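Local coordinates for protein disulfide isomerase (Pseudomonas aeruginosa, PDB 4N30) that probably catalyses thiol-disulfide exchange as a DsbA-type, thioredoxin-fold oxidoreductase of the machinery that introduces disulfide bonds, at residues A54-N59 against W214-L219. Numbering follows the deposited sequence.
Sequences ARWTIN and WLAKDL
W56 and L215 mark the nearest approach of the two backbones, their CA atoms 9.6 Å apart, so side chains bridge the start of strand 56-62 and the type I turn A216-L219 near the C-terminus. The main polar link is made by R55, whose NH1 donates to the backbone O of L219 over 2.9 Å. This bond is nearly straight (166° at the hydrogen), and the oxygen lies within 3° of the guanidinium plane; NH2 adds a weak second bond to the same carbonyl. CG of R55 stands anti to the backbone N (chi1 170°) and lies 3.5 Å above the plane of the W56 indole, over its centre, while a bend at chi2 leads the chain onward. Farther out, CZ2 of W56 covers one face of the guanidinium, so the two side chains reach the turn side by side. The A216 methyl meets the rim of the indole near its plane, with CB 3.9 Å from W56 NE1, and also touches NH2 of R55. L215 adds a looser apolar contact, its CD1 4.1 Å from W56 CD1. D190, at the end of strand 185-190, holds R55 NH2 in a salt bridge and takes a weak hydrogen bond from W56 NE1. The contact thus joins the C-terminal turn to one end of the thioredoxin-fold sheet, where L215 also packs helix 205-216 onto I188 of strand 185-190 and V197 of strand 196-200.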
ATOM      1  N   ALA A  54      -3.237  -3.444  16.112  1.00 18.41           N
ATOM      2  CA  ALA A  54      -3.150  -1.999  16.319  1.00 17.11           C
ATOM      3  C   ALA A  54      -4.554  -1.356  16.328  1.00 14.04           C
ATOM      4  O   ALA A  54      -5.448  -1.662  15.538  1.00 16.02           O
ATOM      5  CB  ALA A  54      -2.248  -1.345  15.259  1.00 15.86           C
ATOM      6  N   ARG A  55      -4.632  -0.410  17.271  1.00 14.77           N
ATOM      7  CA  ARG A  55      -5.846   0.389  17.385  1.00 14.88           C
ATOM      8  C   ARG A  55      -6.164   1.215  16.069  1.00 13.68           C
ATOM      9  O   ARG A  55      -7.342   1.250  15.687  1.00 15.19           O
ATOM     10  CB  ARG A  55      -5.760   1.349  18.571  1.00 16.47           C
ATOM     11  CG  ARG A  55      -6.895   2.350  18.553  1.00 20.21           C
ATOM     12  CD  ARG A  55      -7.992   2.139  19.461  1.00 23.18           C
ATOM     13  NE  ARG A  55      -8.873   3.328  19.439  1.00 18.32           N
ATOM     14  CZ  ARG A  55      -9.143   4.173  20.441  1.00 19.98           C
ATOM     15  NH1 ARG A  55      -8.500   4.081  21.611  1.00 22.85           N
ATOM     16  NH2 ARG A  55     -10.060   5.129  20.232  1.00 18.33           N
ATOM     17  N   TRP A  56      -5.155   1.863  15.460  1.00 13.02           N
ATOM     18  CA  TRP A  56      -5.473   2.690  14.270  1.00 12.57           C
ATOM     19  C   TRP A  56      -4.755   2.052  13.121  1.00 12.73           C
ATOM     20  O   TRP A  56      -3.624   1.530  13.243  1.00 14.03           O
ATOM     21  CB  TRP A  56      -4.909   4.095  14.466  1.00 13.65           C
ATOM     22  CG  TRP A  56      -5.708   4.819  15.530  1.00 13.17           C
ATOM     23  CD1 TRP A  56      -6.936   5.364  15.434  1.00 13.74           C
ATOM     24  CD2 TRP A  56      -5.267   5.001  16.885  1.00 14.56           C
ATOM     25  NE1 TRP A  56      -7.327   5.939  16.676  1.00 14.25           N
ATOM     26  CE2 TRP A  56      -6.326   5.734  17.575  1.00 13.35           C
ATOM     27  CE3 TRP A  56      -4.095   4.696  17.597  1.00 13.90           C
ATOM     28  CZ2 TRP A  56      -6.239   6.089  18.927  1.00 13.85           C
ATOM     29  CZ3 TRP A  56      -3.990   5.146  18.957  1.00 15.23           C
ATOM     30  CH2 TRP A  56      -5.061   5.813  19.583  1.00 15.29           C
ATOM     31  N   THR A  57      -5.389   2.103  11.959  1.00 12.71           N
ATOM     32  CA  THR A  57      -4.782   1.576  10.709  1.00 11.73           C
ATOM     33  C   THR A  57      -4.680   2.750   9.725  1.00 12.38           C
ATOM     34  O   THR A  57      -5.702   3.409   9.424  1.00 12.31           O
ATOM     35  CB  THR A  57      -5.685   0.594  10.093  1.00 12.44           C
ATOM     36  OG1 THR A  57      -5.649  -0.620  10.884  1.00 12.69           O
ATOM     37  CG2 THR A  57      -5.221   0.155   8.613  1.00 13.80           C
ATOM     38  N   ILE A  58      -3.470   2.978   9.227  1.00 11.41           N
ATOM     39  CA  ILE A  58      -3.238   3.917   8.100  1.00 10.86           C
ATOM     40  C   ILE A  58      -3.369   3.154   6.793  1.00 10.18           C
ATOM     41  O   ILE A  58      -2.509   2.236   6.547  1.00 11.20           O
ATOM     42  CB  ILE A  58      -1.869   4.550   8.163  1.00 11.56           C
ATOM     43  CG1 ILE A  58      -1.668   5.386   9.456  1.00 13.19           C
ATOM     44  CG2 ILE A  58      -1.610   5.400   6.917  1.00 12.04           C
ATOM     45  CD1 ILE A  58      -0.246   5.887   9.733  1.00 15.00           C
ATOM     46  N   ASN A  59      -4.442   3.348   6.033  1.00  9.81           N
ATOM     47  CA  ASN A  59      -4.582   2.812   4.684  1.00  9.55           C
ATOM     48  C   ASN A  59      -3.911   3.728   3.705  1.00  9.24           C
ATOM     49  O   ASN A  59      -4.318   4.903   3.615  1.00 10.81           O
ATOM     50  CB  ASN A  59      -6.073   2.669   4.306  1.00 10.56           C
ATOM     51  CG  ASN A  59      -6.749   1.638   5.143  1.00 11.61           C
ATOM     52  OD1 ASN A  59      -6.695   0.447   4.833  1.00 15.13           O
ATOM     53  ND2 ASN A  59      -7.370   2.079   6.243  1.00 12.76           N
ATOM     54  N   TRP A 214      -8.002  14.015  15.992  1.00  9.72           N
ATOM     55  CA  TRP A 214      -9.357  14.299  15.503  1.00 10.37           C
ATOM     56  C   TRP A 214     -10.299  13.085  15.585  1.00 11.51           C
ATOM     57  O   TRP A 214     -11.469  13.215  15.978  1.00 11.20           O
ATOM     58  CB  TRP A 214      -9.226  14.806  14.062  1.00 11.22           C
ATOM     59  CG  TRP A 214     -10.546  15.184  13.424  1.00 10.74           C
ATOM     60  CD1 TRP A 214     -11.067  16.492  13.343  1.00 10.67           C
ATOM     61  CD2 TRP A 214     -11.436  14.350  12.674  1.00 11.55           C
ATOM     62  NE1 TRP A 214     -12.261  16.479  12.621  1.00 11.56           N
ATOM     63  CE2 TRP A 214     -12.533  15.190  12.237  1.00 11.61           C
ATOM     64  CE3 TRP A 214     -11.459  12.981  12.388  1.00 11.27           C
ATOM     65  CZ2 TRP A 214     -13.580  14.725  11.438  1.00 12.42           C
ATOM     66  CZ3 TRP A 214     -12.562  12.486  11.584  1.00 11.76           C
ATOM     67  CH2 TRP A 214     -13.572  13.348  11.133  1.00 13.45           C
ATOM     68  N   LEU A 215      -9.751  11.896  15.326  1.00 10.62           N
ATOM     69  CA  LEU A 215     -10.565  10.686  15.448  1.00 11.13           C
ATOM     70  C   LEU A 215     -10.957  10.411  16.913  1.00 11.19           C
ATOM     71  O   LEU A 215     -12.108   9.976  17.157  1.00 12.64           O
ATOM     72  CB  LEU A 215      -9.796   9.501  14.888  1.00 11.68           C
ATOM     73  CG  LEU A 215      -9.597   9.437  13.377  1.00 10.57           C
ATOM     74  CD1 LEU A 215      -8.607   8.295  13.079  1.00 12.10           C
ATOM     75  CD2 LEU A 215     -10.914   9.191  12.663  1.00 11.47           C
ATOM     76  N   ALA A 216     -10.024  10.594  17.839  1.00 11.31           N
ATOM     77  CA  ALA A 216     -10.096   9.847  19.067  1.00 13.20           C
ATOM     78  C   ALA A 216      -9.437  10.530  20.278  1.00 12.57           C
ATOM     79  O   ALA A 216      -9.263   9.799  21.309  1.00 14.67           O
ATOM     80  CB  ALA A 216      -9.347   8.483  18.835  1.00 15.30           C
ATOM     81  N   LYS A 217      -9.381  11.834  20.338  1.00 12.31           N
ATOM     82  CA  LYS A 217      -8.611  12.502  21.480  1.00 12.72           C
ATOM     83  C   LYS A 217      -9.278  12.116  22.810  1.00 14.26           C
ATOM     84  O   LYS A 217      -8.608  12.105  23.853  1.00 15.73           O
ATOM     85  CB  LYS A 217      -8.590  14.011  21.292  1.00 13.18           C
ATOM     86  CG  LYS A 217      -9.949  14.664  21.384  1.00 13.37           C
ATOM     87  CD  LYS A 217      -9.887  16.158  21.092  1.00 15.77           C
ATOM     88  CE  LYS A 217      -9.779  16.556  19.692  1.00 16.35           C
ATOM     89  NZ  LYS A 217     -10.768  16.034  18.734  1.00 20.67           N
ATOM     90  N   ASP A 218     -10.617  11.935  22.896  1.00 13.65           N
ATOM     91  CA  ASP A 218     -11.302  11.660  24.188  1.00 13.36           C
ATOM     92  C   ASP A 218     -11.392  10.177  24.481  1.00 15.46           C
ATOM     93  O   ASP A 218     -11.970   9.790  25.499  1.00 16.75           O
ATOM     94  CB  ASP A 218     -12.694  12.273  24.148  1.00 14.03           C
ATOM     95  CG  ASP A 218     -12.656  13.808  23.930  1.00 15.42           C
ATOM     96  OD1 ASP A 218     -11.970  14.430  24.780  1.00 15.64           O
ATOM     97  OD2 ASP A 218     -13.328  14.333  23.017  1.00 16.56           O
ATOM     98  N   LEU A 219     -10.795   9.306  23.657  1.00 16.75           N
ATOM     99  CA  LEU A 219     -10.885   7.862  23.847  1.00 17.54           C
ATOM    100  C   LEU A 219      -9.525   7.246  23.950  1.00 22.43           C
ATOM    101  O   LEU A 219      -9.283   6.176  23.415  1.00 26.95           O
ATOM    102  CB  LEU A 219     -11.629   7.261  22.614  1.00 19.60           C
ATOM    103  CG  LEU A 219     -13.199   7.314  22.659  1.00 22.71           C
ATOM    104  CD1 LEU A 219     -13.763   8.724  22.599  1.00 22.57           C
ATOM    105  CD2 LEU A 219     -13.846   6.439  21.587  1.00 26.94           C
TER